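Long-range contacts in glucose-6-phosphate dehydrogenase (Trypanosoma cruzi, PDB 5AQ1), which catalyses the NADP-dependent oxidation of glucose 6-phosphate to 6-phosphogluconolactone, the entry step of the pentose phosphate pathway: residues B[65-70]-B[105-110]; B[292-297]-B[453-458]; B[303-308]-B[349-354]; B[407-412]-B[423-428]. All blocks are in the same frame, centred on the assembly; numbering follows the deposited sequence.

Contact 1 of 4, residues B[65-70]-B[105-110]; sequences DVNILG and LRRISY
The guanidinium of Arg107 lies with one face over CA of Asp65, 3.6 Å from its plane and displaced to one side of the group's centre, while its edge meets O of Val66 in plane. The grip is side-on and both donors go to that one oxygen: NE reaches Val66 O at 2.8 Å within the carbonyl plane, whereas NH2, 3.1 Å from Val66 O, comes from well above it. Bends at chi2 and chi3 (-44° and -50°) curl the arginine back to make this possible. The amide of Asn67 crosses the guanidinium obliquely, the two planes 46° apart, and its ND2 gives a hydrogen bond to a water that also binds O of Arg107 and OG of Ser109.

Beyond the arginine the two chains run as parallel strands. Ile68 N donates to Arg107 O, Ser109 N to Ile68 O at 2.8 Å, and Gly70 N to Ser109 O at 2.7 Å. Ile68 and Ile108 sit side by side on one face, CB of Ile68 4.1 Å from CG1 of Ile108; Leu69 and Ser109 share the other.

This is one edge of the parallel sheet of the Rossmann-type coenzyme domain, with 108-112 the outermost strand within this chain and strand 67-72 passing on to 33-38. Phe50 of helix 43-58 covers the isoleucines, and helix 118-134 covers Leu69 and Ser109.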
loop_
_atom_site.group_PDB
_atom_site.type_symbol
_atom_site.label_atom_id
_atom_site.label_comp_id
_atom_site.label_asym_id
_atom_site.label_seq_id
_atom_site.Cartn_x
_atom_site.Cartn_y
_atom_site.Cartn_z
ATOM N N ASP B 65 -51.874 17.175 3.844
ATOM C CA ASP B 65 -52.577 17.763 4.995
ATOM C C ASP B 65 -51.648 18.156 6.162
ATOM O O ASP B 65 -52.076 18.185 7.318
ATOM C CB ASP B 65 -53.698 16.825 5.480
ATOM C CG ASP B 65 -53.189 15.459 5.932
ATOM O OD1 ASP B 65 -51.980 15.163 5.793
ATOM O OD2 ASP B 65 -54.019 14.669 6.425
ATOM N N VAL B 66 -50.394 18.482 5.855
ATOM C CA VAL B 66 -49.466 19.005 6.856
ATOM C C VAL B 66 -49.935 20.364 7.371
ATOM O O VAL B 66 -50.607 21.109 6.659
ATOM C CB VAL B 66 -48.032 19.150 6.287
ATOM C CG1 VAL B 66 -47.946 20.278 5.261
ATOM C CG2 VAL B 66 -47.020 19.380 7.403
ATOM N N ASN B 67 -49.574 20.678 8.611
ATOM C CA ASN B 67 -49.840 21.990 9.184
ATOM C C ASN B 67 -48.544 22.705 9.520
ATOM O O ASN B 67 -47.722 22.190 10.271
ATOM C CB ASN B 67 -50.696 21.852 10.435
ATOM C CG ASN B 67 -52.162 21.665 10.110
ATOM O OD1 ASN B 67 -52.730 20.603 10.347
ATOM N ND2 ASN B 67 -52.783 22.701 9.553
ATOM N N ILE B 68 -48.370 23.892 8.948
ATOM C CA ILE B 68 -47.200 24.714 9.203
ATOM C C ILE B 68 -47.668 25.929 9.989
ATOM O O ILE B 68 -48.496 26.705 9.511
ATOM C CB ILE B 68 -46.518 25.139 7.888
ATOM C CG1 ILE B 68 -46.078 23.897 7.106
ATOM C CG2 ILE B 68 -45.318 26.036 8.167
ATOM C CD1 ILE B 68 -45.792 24.156 5.644
ATOM N N LEU B 69 -47.136 26.082 11.199
ATOM C CA LEU B 69 -47.566 27.135 12.114
ATOM C C LEU B 69 -46.415 28.083 12.431
ATOM O O LEU B 69 -45.425 27.690 13.046
ATOM C CB LEU B 69 -48.120 26.505 13.395
ATOM C CG LEU B 69 -48.447 27.384 14.611
ATOM C CD1 LEU B 69 -49.490 28.436 14.275
ATOM C CD2 LEU B 69 -48.909 26.525 15.781
ATOM N N GLY B 70 -46.548 29.332 11.995
ATOM C CA GLY B 70 -45.594 30.373 12.346
ATOM C C GLY B 70 -45.870 30.883 13.744
ATOM O O GLY B 70 -47.029 30.991 14.149
ATOM N N LEU B 105 -49.685 27.583 0.596
ATOM C CA LEU B 105 -49.981 28.675 1.532
ATOM C C LEU B 105 -51.213 28.381 2.385
ATOM O O LEU B 105 -51.314 28.858 3.513
ATOM C CB LEU B 105 -50.156 30.008 0.792
ATOM C CG LEU B 105 -48.934 30.554 0.045
ATOM C CD1 LEU B 105 -49.281 31.876 -0.624
ATOM C CD2 LEU B 105 -47.731 30.719 0.965
ATOM N N ARG B 106 -52.140 27.588 1.855
ATOM C CA ARG B 106 -53.297 27.127 2.631
ATOM C C ARG B 106 -52.898 26.322 3.875
ATOM O O ARG B 106 -53.646 26.280 4.849
ATOM C CB ARG B 106 -54.247 26.296 1.759
ATOM C CG ARG B 106 -55.452 27.058 1.239
ATOM C CD ARG B 106 -56.271 26.196 0.257
ATOM N NE ARG B 106 -55.909 26.431 -1.148
ATOM C CZ ARG B 106 -56.350 27.443 -1.900
ATOM N NH1 ARG B 106 -57.183 28.358 -1.404
ATOM N NH2 ARG B 106 -55.950 27.543 -3.169
ATOM N N ARG B 107 -51.725 25.696 3.836
ATOM C CA ARG B 107 -51.224 24.904 4.960
ATOM C C ARG B 107 -50.530 25.742 6.039
ATOM O O ARG B 107 -50.197 25.213 7.095
ATOM C CB ARG B 107 -50.247 23.825 4.465
ATOM C CG ARG B 107 -50.731 22.970 3.295
ATOM C CD ARG B 107 -52.173 22.500 3.440
ATOM N NE ARG B 107 -52.427 21.882 4.739
ATOM C CZ ARG B 107 -53.624 21.496 5.175
ATOM N NH1 ARG B 107 -54.707 21.646 4.418
ATOM N NH2 ARG B 107 -53.737 20.953 6.381
ATOM N N ILE B 108 -50.311 27.031 5.783
ATOM C CA ILE B 108 -49.580 27.885 6.718
ATOM C C ILE B 108 -50.524 28.718 7.577
ATOM O O ILE B 108 -51.408 29.385 7.054
ATOM C CB ILE B 108 -48.609 28.835 5.983
ATOM C CG1 ILE B 108 -47.594 28.022 5.175
ATOM C CG2 ILE B 108 -47.884 29.735 6.981
ATOM C CD1 ILE B 108 -46.620 28.854 4.363
ATOM N N SER B 109 -50.316 28.675 8.892
ATOM C CA SER B 109 -50.989 29.572 9.832
ATOM C C SER B 109 -49.954 30.420 10.562
ATOM O O SER B 109 -48.767 30.078 10.587
ATOM C CB SER B 109 -51.787 28.779 10.861
ATOM O OG SER B 109 -52.756 27.964 10.236
ATOM N N TYR B 110 -50.405 31.531 11.141
ATOM C CA TYR B 110 -49.550 32.367 11.984
ATOM C C TYR B 110 -50.210 32.596 13.335
ATOM O O TYR B 110 -51.433 32.530 13.466
ATOM C CB TYR B 110 -49.226 33.712 11.317
ATOM C CG TYR B 110 -48.256 34.554 12.125
ATOM C CD1 TYR B 110 -46.889 34.328 12.064
ATOM C CD2 TYR B 110 -48.716 35.548 12.984
ATOM C CE1 TYR B 110 -46.005 35.082 12.821
ATOM C CE2 TYR B 110 -47.842 36.302 13.746
ATOM C CZ TYR B 110 -46.488 36.067 13.660
ATOM O OH TYR B 110 -45.621 36.820 14.417
HETATM O O HOH W 1 -51.521 25.734 9.582
#

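Contact 2 of 4, residues B[292-297]-B[453-458]; sequences EDIRDE and NSTNFV
Helix 291-302 meets the turn that links helices 441-451 and 460-479 mainly through Arg295, whose guanidinium reaches across to Phe457. NE and NH2 both bond to the backbone O of Phe457, at 3.0 Å and 3.1 Å, and both approach from the same face of that carbonyl. The NE donor is tilted only moderately from the carbonyl plane, the NH2 donor stands high above it. The bend at chi3 (124°) brings the group round to this acceptor.

Above one guanidinium face lies O of Ser454, 3.2 Å from the plane; its angle to NE is too poor for a hydrogen bond. The third nitrogen, NH1, turns back to its own helix and forms a salt bridge with Glu292 at 2.8 Å, for which OE2 offers its syn lone pair, and the same oxygen also pairs with Arg459.

Ser454 to Phe457 form a type I beta turn, overlapped at its start by an Asx turn in which OD1 of Asn453 accepts from both N and OG1 of Thr455. CG2 of Thr455 lies anti to its backbone N and packs on Ile294, 3.9 Å from CD1. Behind the turn, the Phe457 ring meets Phe207 edge-to-face, and Val458 O accepts from NH1 of Arg208.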
loop_
_atom_site.group_PDB
_atom_site.type_symbol
_atom_site.label_atom_id
_atom_site.label_comp_id
_atom_site.label_asym_id
_atom_site.label_seq_id
_atom_site.Cartn_x
_atom_site.Cartn_y
_atom_site.Cartn_z
ATOM N N GLU B 292 -25.548 6.892 13.751
ATOM C CA GLU B 292 -24.629 6.926 14.884
ATOM C C GLU B 292 -23.275 6.305 14.565
ATOM O O GLU B 292 -22.264 6.719 15.134
ATOM C CB GLU B 292 -25.257 6.272 16.125
ATOM C CG GLU B 292 -25.720 7.261 17.195
ATOM C CD GLU B 292 -26.405 8.497 16.634
ATOM O OE1 GLU B 292 -27.564 8.389 16.185
ATOM O OE2 GLU B 292 -25.777 9.577 16.638
ATOM N N ASP B 293 -23.244 5.322 13.668
ATOM C CA ASP B 293 -21.971 4.771 13.212
ATOM C C ASP B 293 -21.163 5.817 12.443
ATOM O O ASP B 293 -19.941 5.877 12.573
ATOM C CB ASP B 293 -22.181 3.518 12.355
ATOM C CG ASP B 293 -22.418 2.269 13.186
ATOM O OD1 ASP B 293 -22.086 2.274 14.386
ATOM O OD2 ASP B 293 -22.923 1.267 12.638
ATOM N N ILE B 294 -21.849 6.643 11.654
ATOM C CA ILE B 294 -21.192 7.713 10.900
ATOM C C ILE B 294 -20.739 8.845 11.829
ATOM O O ILE B 294 -19.601 9.301 11.753
ATOM C CB ILE B 294 -22.101 8.259 9.780
ATOM C CG1 ILE B 294 -22.283 7.191 8.693
ATOM C CG2 ILE B 294 -21.506 9.518 9.168
ATOM C CD1 ILE B 294 -23.408 7.467 7.717
ATOM N N ARG B 295 -21.625 9.278 12.717
ATOM C CA ARG B 295 -21.302 10.349 13.657
ATOM C C ARG B 295 -20.198 9.970 14.640
ATOM O O ARG B 295 -19.394 10.818 15.023
ATOM C CB ARG B 295 -22.542 10.764 14.432
ATOM C CG ARG B 295 -23.414 11.777 13.709
ATOM C CD ARG B 295 -24.832 11.705 14.243
ATOM N NE ARG B 295 -25.319 12.990 14.727
ATOM C CZ ARG B 295 -26.271 13.144 15.649
ATOM N NH1 ARG B 295 -26.859 12.092 16.218
ATOM N NH2 ARG B 295 -26.637 14.366 16.010
ATOM N N ASP B 296 -20.170 8.705 15.056
ATOM C CA ASP B 296 -19.082 8.197 15.891
ATOM C C ASP B 296 -17.727 8.440 15.230
ATOM O O ASP B 296 -16.803 8.922 15.875
ATOM C CB ASP B 296 -19.251 6.696 16.174
ATOM C CG ASP B 296 -20.232 6.405 17.309
ATOM O OD1 ASP B 296 -20.915 7.332 17.792
ATOM O OD2 ASP B 296 -20.316 5.230 17.714
ATOM N N GLU B 297 -17.617 8.117 13.941
ATOM C CA GLU B 297 -16.351 8.285 13.225
ATOM C C GLU B 297 -15.955 9.749 13.086
ATOM O O GLU B 297 -14.770 10.082 13.136
ATOM C CB GLU B 297 -16.401 7.636 11.837
ATOM C CG GLU B 297 -16.548 6.120 11.838
ATOM C CD GLU B 297 -15.468 5.397 12.627
ATOM O OE1 GLU B 297 -14.351 5.936 12.779
ATOM O OE2 GLU B 297 -15.738 4.271 13.087
ATOM N N ASN B 453 -33.577 10.781 10.614
ATOM C CA ASN B 453 -32.189 10.451 10.336
ATOM C C ASN B 453 -31.263 11.567 10.815
ATOM O O ASN B 453 -31.248 12.661 10.248
ATOM C CB ASN B 453 -31.999 10.214 8.836
ATOM C CG ASN B 453 -30.572 9.851 8.468
ATOM O OD1 ASN B 453 -29.707 9.707 9.331
ATOM N ND2 ASN B 453 -30.320 9.702 7.174
ATOM N N SER B 454 -30.474 11.270 11.845
ATOM C CA SER B 454 -29.587 12.258 12.467
ATOM C C SER B 454 -28.206 12.374 11.824
ATOM O O SER B 454 -27.372 13.130 12.311
ATOM C CB SER B 454 -29.417 11.936 13.951
ATOM O OG SER B 454 -30.658 11.984 14.622
ATOM N N THR B 455 -27.963 11.639 10.740
ATOM C CA THR B 455 -26.638 11.582 10.111
ATOM C C THR B 455 -26.009 12.959 9.906
ATOM O O THR B 455 -24.857 13.182 10.286
ATOM C CB THR B 455 -26.701 10.862 8.746
ATOM O OG1 THR B 455 -27.159 9.519 8.934
ATOM C CG2 THR B 455 -25.336 10.835 8.071
ATOM N N ASN B 456 -26.775 13.876 9.322
ATOM C CA ASN B 456 -26.263 15.191 8.924
ATOM C C ASN B 456 -26.633 16.306 9.898
ATOM O O ASN B 456 -26.981 17.412 9.485
ATOM C CB ASN B 456 -26.753 15.523 7.513
ATOM C CG ASN B 456 -26.180 14.586 6.468
ATOM O OD1 ASN B 456 -24.984 14.301 6.474
ATOM N ND2 ASN B 456 -27.026 14.105 5.563
ATOM N N PHE B 457 -26.548 16.000 11.190
ATOM C CA PHE B 457 -26.830 16.960 12.245
ATOM C C PHE B 457 -25.761 16.838 13.314
ATOM O O PHE B 457 -25.299 15.738 13.607
ATOM C CB PHE B 457 -28.217 16.712 12.836
ATOM C CG PHE B 457 -29.332 16.964 11.868
ATOM C CD1 PHE B 457 -29.798 15.952 11.042
ATOM C CD2 PHE B 457 -29.905 18.223 11.767
ATOM C CE1 PHE B 457 -30.819 16.186 10.142
ATOM C CE2 PHE B 457 -30.931 18.464 10.869
ATOM C CZ PHE B 457 -31.388 17.445 10.056
ATOM N N VAL B 458 -25.392 17.968 13.912
ATOM C CA VAL B 458 -24.232 18.025 14.793
ATOM C C VAL B 458 -24.575 17.461 16.166
ATOM O O VAL B 458 -25.417 18.006 16.878
ATOM C CB VAL B 458 -23.695 19.464 14.939
ATOM C CG1 VAL B 458 -22.374 19.467 15.696
ATOM C CG2 VAL B 458 -23.520 20.110 13.569
#

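Contact 3 of 4, residues B[303-308]-B[349-354]; sequences RQVVPA and LHVNND
Two side-chain amides meet here almost at right angles: ND2 of Asn353 donates to OE1 of Gln304 at 2.7 Å, with the amide planes 86° apart. The donor stands nearly along the C=O direction of the glutamine, so it points at the end of the oxygen. Asn353 gets there because its CG sits between the backbone N and the carbonyl carbon (chi1 69°), which lifts the amide toward Gln304, whose own chain is extended beyond CG. The other end of the asparagine amide is held too, OD1 accepting from the backbone N of Trp356.

Next to this pair the backbones run in nearly opposite directions and are joined by two hydrogen bonds. Asn352 N bonds to Gln304 O at 3.0 Å, and Val306 N to His350 O at 2.9 Å, a straight bond of 172°. Between them Val305 and Val351 make a single bridge, so the segment that follows helix 291-302 is stitched to the chain just past the C-terminal end of strand 344-349 of the mixed sheet in the C-terminal domain. Asn352 is the centre of an inverse gamma turn, which bends the chain just where the bridge ends.

On the buried side CG2 of Val305 lies 4.2 Å from CG2 of Val351, the two side chains crossing at a slant. Farther along, CD2 of Leu349 reaches CB of Ala308 at 3.7 Å. Helix 460-479 lies against this apolar patch, with Ile469 on Val305, Leu473 on Ala308 and Tyr470 on Leu349. At the other end Arg385 of the third subunit packs on Gln304 and Asn353, and its NE donates to O of Asn352.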
loop_
_atom_site.group_PDB
_atom_site.type_symbol
_atom_site.label_atom_id
_atom_site.label_comp_id
_atom_site.label_asym_id
_atom_site.label_seq_id
_atom_site.Cartn_x
_atom_site.Cartn_y
_atom_site.Cartn_z
ATOM N N ARG B 303 -11.438 14.456 17.546
ATOM C CA ARG B 303 -10.692 14.386 18.805
ATOM C C ARG B 303 -9.192 14.121 18.600
ATOM O O ARG B 303 -8.402 14.276 19.530
ATOM C CB ARG B 303 -11.308 13.338 19.741
ATOM C CG ARG B 303 -12.654 13.763 20.312
ATOM C CD ARG B 303 -13.267 12.713 21.227
ATOM N NE ARG B 303 -12.552 12.581 22.504
ATOM C CZ ARG B 303 -11.813 11.532 22.888
ATOM N NH1 ARG B 303 -11.653 10.463 22.109
ATOM N NH2 ARG B 303 -11.222 11.550 24.081
ATOM N N GLN B 304 -8.808 13.729 17.385
ATOM C CA GLN B 304 -7.406 13.509 17.024
ATOM C C GLN B 304 -6.771 14.697 16.298
ATOM O O GLN B 304 -5.594 14.653 15.960
ATOM C CB GLN B 304 -7.296 12.266 16.147
ATOM C CG GLN B 304 -7.761 11.000 16.844
ATOM C CD GLN B 304 -7.799 9.802 15.926
ATOM O OE1 GLN B 304 -7.450 9.889 14.749
ATOM N NE2 GLN B 304 -8.230 8.672 16.456
ATOM N N VAL B 305 -7.548 15.748 16.041
ATOM C CA VAL B 305 -7.018 16.954 15.409
ATOM C C VAL B 305 -6.255 17.765 16.448
ATOM O O VAL B 305 -6.759 18.009 17.541
ATOM C CB VAL B 305 -8.136 17.820 14.800
ATOM C CG1 VAL B 305 -7.570 19.115 14.234
ATOM C CG2 VAL B 305 -8.877 17.051 13.714
ATOM N N VAL B 306 -5.042 18.184 16.102
ATOM C CA VAL B 306 -4.231 19.009 16.992
ATOM C C VAL B 306 -4.813 20.426 16.996
ATOM O O VAL B 306 -5.035 21.003 15.926
ATOM C CB VAL B 306 -2.757 19.052 16.541
ATOM C CG1 VAL B 306 -1.949 19.997 17.420
ATOM C CG2 VAL B 306 -2.155 17.653 16.560
ATOM N N PRO B 307 -5.057 20.996 18.190
ATOM C CA PRO B 307 -5.646 22.336 18.233
ATOM C C PRO B 307 -4.833 23.373 17.463
ATOM O O PRO B 307 -3.604 23.364 17.521
ATOM C CB PRO B 307 -5.655 22.672 19.729
ATOM C CG PRO B 307 -5.665 21.353 20.419
ATOM C CD PRO B 307 -4.859 20.439 19.543
ATOM N N ALA B 308 -5.524 24.251 16.743
ATOM C CA ALA B 308 -4.874 25.320 15.997
ATOM C C ALA B 308 -4.101 26.221 16.942
ATOM O O ALA B 308 -4.453 26.349 18.116
ATOM C CB ALA B 308 -5.909 26.129 15.228
ATOM N N LEU B 349 -3.733 22.844 10.020
ATOM C CA LEU B 349 -4.034 21.855 11.047
ATOM C C LEU B 349 -3.322 20.542 10.757
ATOM O O LEU B 349 -2.996 20.237 9.608
ATOM C CB LEU B 349 -5.542 21.612 11.129
ATOM C CG LEU B 349 -6.417 22.855 11.319
ATOM C CD1 LEU B 349 -7.885 22.461 11.344
ATOM C CD2 LEU B 349 -6.049 23.614 12.584
ATOM N N HIS B 350 -3.083 19.780 11.819
ATOM C CA HIS B 350 -2.521 18.442 11.721
ATOM C C HIS B 350 -3.490 17.459 12.365
ATOM O O HIS B 350 -3.996 17.706 13.461
ATOM C CB HIS B 350 -1.168 18.378 12.439
ATOM C CG HIS B 350 -0.184 19.396 11.959
ATOM N ND1 HIS B 350 0.418 19.321 10.721
ATOM C CD2 HIS B 350 0.294 20.520 12.545
ATOM C CE1 HIS B 350 1.227 20.354 10.564
ATOM N NE2 HIS B 350 1.173 21.095 11.659
ATOM N N VAL B 351 -3.756 16.354 11.677
ATOM C CA VAL B 351 -4.529 15.257 12.248
ATOM C C VAL B 351 -3.539 14.184 12.684
ATOM O O VAL B 351 -2.863 13.587 11.844
ATOM C CB VAL B 351 -5.524 14.674 11.227
ATOM C CG1 VAL B 351 -6.405 13.619 11.883
ATOM C CG2 VAL B 351 -6.381 15.780 10.627
ATOM N N ASN B 352 -3.440 13.958 13.991
ATOM C CA ASN B 352 -2.459 13.029 14.526
ATOM C C ASN B 352 -2.969 11.594 14.627
ATOM O O ASN B 352 -3.378 11.127 15.694
ATOM C CB ASN B 352 -1.941 13.490 15.883
ATOM C CG ASN B 352 -0.764 12.667 16.352
ATOM O OD1 ASN B 352 0.049 12.214 15.543
ATOM N ND2 ASN B 352 -0.667 12.455 17.654
ATOM N N ASN B 353 -2.921 10.902 13.494
ATOM C CA ASN B 353 -3.128 9.462 13.446
ATOM C C ASN B 353 -2.366 8.872 12.258
ATOM O O ASN B 353 -1.695 9.595 11.517
ATOM C CB ASN B 353 -4.626 9.118 13.409
ATOM C CG ASN B 353 -5.303 9.513 12.105
ATOM O OD1 ASN B 353 -4.658 9.696 11.072
ATOM N ND2 ASN B 353 -6.625 9.616 12.143
ATOM N N ASP B 354 -2.471 7.563 12.080
ATOM C CA ASP B 354 -1.632 6.863 11.118
ATOM C C ASP B 354 -2.053 7.087 9.668
ATOM O O ASP B 354 -1.222 7.022 8.768
ATOM C CB ASP B 354 -1.592 5.384 11.467
ATOM C CG ASP B 354 -0.957 5.139 12.821
ATOM O OD1 ASP B 354 0.265 5.385 12.959
ATOM O OD2 ASP B 354 -1.672 4.718 13.751
#

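Contact 4 of 4, residues B[407-412]-B[423-428]; sequences YLKLTA and QTELDL
Leu410 and Thr424 run next to each other in the same direction, with CD1 of the leucine 3.7 Å from CG2 of the threonine. That methyl occupies the position between backbone N and carbonyl carbon, while OG1 is anti to N (chi1 -175°). The rotamer thus gives the methyl to Leu410 and to Ala412, whose CB is 3.8 Å from it, and sends the hydroxyl to Tyr434 OH of the fourth subunit. Leu426 completes the leucine-rich face: its CD1 lies 4.2 Å from CD2 of Leu410 and 4.3 Å from CD2 of Leu408.

The strands are the two arms of a beta hairpin in the C-terminal domain, at the edge of the mixed sheet within this chain, where Asp427 makes backbone hydrogen bonds to the fourth subunit. Leu408 and Leu426 are a hydrogen-bonded antiparallel pair, with bonds both ways, and so are Leu410 and Thr424, N of Thr424 giving the straighter bond.

The opposite face carries Tyr407, Lys409, Gln423, Glu425 and Asp427. Tyr407 has its CG between N and the carbonyl carbon (chi1 56°), which stands the ring alongside Glu425, CD2 4.0 Å from its CG, with ring and carboxylate planes 86° apart. Toward the CD1 side OD1 of Asp427 comes to 3.6 Å from CB of Tyr407, and OD2 of the aspartate bonds to Thr429 OG1. Glu425 sends its carboxylate to Arg433 of the fourth subunit in a salt bridge. Next to Glu425, Lys409 slants past the side chain of Gln423. Leu426 packs on Leu428 of the fourth subunit, and Leu428 on its Leu426.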
loop_
_atom_site.group_PDB
_atom_site.type_symbol
_atom_site.label_atom_id
_atom_site.label_comp_id
_atom_site.label_asym_id
_atom_site.label_seq_id
_atom_site.Cartn_x
_atom_site.Cartn_y
_atom_site.Cartn_z
ATOM N N TYR B 407 -13.846 17.103 -10.199
ATOM C CA TYR B 407 -12.897 16.793 -11.264
ATOM C C TYR B 407 -11.519 16.409 -10.740
ATOM O O TYR B 407 -11.108 16.821 -9.650
ATOM C CB TYR B 407 -12.801 17.935 -12.290
ATOM C CG TYR B 407 -12.451 19.303 -11.742
ATOM C CD1 TYR B 407 -13.441 20.162 -11.266
ATOM C CD2 TYR B 407 -11.140 19.756 -11.740
ATOM C CE1 TYR B 407 -13.126 21.426 -10.782
ATOM C CE2 TYR B 407 -10.814 21.014 -11.259
ATOM C CZ TYR B 407 -11.805 21.844 -10.781
ATOM O OH TYR B 407 -11.470 23.092 -10.306
ATOM N N LEU B 408 -10.826 15.597 -11.537
ATOM C CA LEU B 408 -9.509 15.071 -11.200
ATOM C C LEU B 408 -8.465 15.638 -12.161
ATOM O O LEU B 408 -8.463 15.318 -13.352
ATOM C CB LEU B 408 -9.528 13.545 -11.279
ATOM C CG LEU B 408 -8.217 12.814 -11.007
ATOM C CD1 LEU B 408 -7.757 13.044 -9.575
ATOM C CD2 LEU B 408 -8.391 11.332 -11.298
ATOM N N LYS B 409 -7.589 16.488 -11.639
ATOM C CA LYS B 409 -6.541 17.096 -12.444
ATOM C C LYS B 409 -5.379 16.126 -12.568
ATOM O O LYS B 409 -4.880 15.620 -11.563
ATOM C CB LYS B 409 -6.053 18.391 -11.805
ATOM C CG LYS B 409 -7.127 19.454 -11.663
ATOM C CD LYS B 409 -6.630 20.640 -10.855
ATOM C CE LYS B 409 -5.708 21.532 -11.669
ATOM N NZ LYS B 409 -5.202 22.676 -10.860
ATOM N N LEU B 410 -4.952 15.872 -13.802
ATOM C CA LEU B 410 -3.825 14.990 -14.056
ATOM C C LEU B 410 -3.037 15.431 -15.285
ATOM O O LEU B 410 -3.433 16.358 -15.992
ATOM C CB LEU B 410 -4.287 13.529 -14.180
ATOM C CG LEU B 410 -5.639 13.187 -14.808
ATOM C CD1 LEU B 410 -5.760 13.730 -16.214
ATOM C CD2 LEU B 410 -5.850 11.682 -14.817
ATOM N N THR B 411 -1.904 14.775 -15.512
ATOM C CA THR B 411 -1.046 15.065 -16.654
ATOM C C THR B 411 -1.339 14.097 -17.802
ATOM O O THR B 411 -1.577 12.906 -17.583
ATOM C CB THR B 411 0.433 14.978 -16.249
ATOM O OG1 THR B 411 0.697 15.955 -15.239
ATOM C CG2 THR B 411 1.349 15.227 -17.439
ATOM N N ALA B 412 -1.344 14.625 -19.020
ATOM C CA ALA B 412 -1.565 13.825 -20.216
ATOM C C ALA B 412 -0.681 14.332 -21.344
ATOM O O ALA B 412 -0.119 15.427 -21.264
ATOM C CB ALA B 412 -3.030 13.883 -20.629
ATOM N N GLN B 423 -1.329 19.681 -18.258
ATOM C CA GLN B 423 -2.303 19.303 -17.238
ATOM C C GLN B 423 -3.719 19.451 -17.797
ATOM O O GLN B 423 -4.035 20.443 -18.450
ATOM C CB GLN B 423 -2.111 20.119 -15.954
ATOM C CG GLN B 423 -3.125 19.798 -14.857
ATOM C CD GLN B 423 -2.588 20.058 -13.444
ATOM O OE1 GLN B 423 -2.557 21.202 -12.962
ATOM N NE2 GLN B 423 -2.167 18.987 -12.770
ATOM N N THR B 424 -4.551 18.443 -17.545
ATOM C CA THR B 424 -5.940 18.420 -18.004
ATOM C C THR B 424 -6.832 17.889 -16.867
ATOM O O THR B 424 -6.372 17.785 -15.730
ATOM C CB THR B 424 -6.076 17.579 -19.296
ATOM O OG1 THR B 424 -7.419 17.651 -19.791
ATOM C CG2 THR B 424 -5.690 16.119 -19.060
ATOM N N GLU B 425 -8.099 17.588 -17.156
ATOM C CA GLU B 425 -9.032 17.085 -16.136
ATOM C C GLU B 425 -9.932 15.979 -16.653
ATOM O O GLU B 425 -10.260 15.937 -17.835
ATOM C CB GLU B 425 -9.957 18.188 -15.607
ATOM C CG GLU B 425 -9.299 19.519 -15.293
ATOM C CD GLU B 425 -9.120 20.387 -16.522
ATOM O OE1 GLU B 425 -9.996 20.361 -17.412
ATOM O OE2 GLU B 425 -8.089 21.088 -16.602
ATOM N N LEU B 426 -10.322 15.086 -15.751
ATOM C CA LEU B 426 -11.492 14.243 -15.947
ATOM C C LEU B 426 -12.587 14.931 -15.155
ATOM O O LEU B 426 -12.483 15.067 -13.938
ATOM C CB LEU B 426 -11.253 12.825 -15.432
ATOM C CG LEU B 426 -10.021 12.093 -15.972
ATOM C CD1 LEU B 426 -9.926 10.724 -15.319
ATOM C CD2 LEU B 426 -10.050 11.952 -17.484
ATOM N N ASP B 427 -13.630 15.377 -15.850
ATOM C CA ASP B 427 -14.590 16.320 -15.291
ATOM C C ASP B 427 -15.986 15.725 -15.102
ATOM O O ASP B 427 -16.444 14.925 -15.914
ATOM C CB ASP B 427 -14.679 17.536 -16.210
ATOM C CG ASP B 427 -15.595 18.606 -15.669
ATOM O OD1 ASP B 427 -15.214 19.262 -14.672
ATOM O OD2 ASP B 427 -16.696 18.784 -16.242
ATOM N N LEU B 428 -16.640 16.123 -14.014
ATOM C CA LEU B 428 -18.064 15.889 -13.814
ATOM C C LEU B 428 -18.673 17.187 -13.301
ATOM O O LEU B 428 -18.600 17.484 -12.107
ATOM C CB LEU B 428 -18.309 14.747 -12.820
ATOM C CG LEU B 428 -19.757 14.513 -12.350
ATOM C CD1 LEU B 428 -20.678 14.198 -13.518
ATOM C CD2 LEU B 428 -19.822 13.407 -11.310
#

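Overall arrangement
Contact 1 comes first along the chain, at the edge of the coenzyme domain's parallel sheet; the other three lie in the C-terminal domain. Contact 2 closes a long loop that holds contacts 3 and 4 in succession. Contacts 2 and 3 are neighbours, centres about 20 Å apart, sharing helix 291-302 and its exit, with helix 460-479 packed against both. Contact 4 sits at the far end of the mixed sheet whose strand 344-349 runs into contact 3; their centres are about 30 Å apart. Contacts 1 and 4 are about 49 Å apart between centres, the subunit's middle between them. Segments of contacts 2, 3 and 4 also meet neighbouring subunits of the tetramer; those of contact 1 do not.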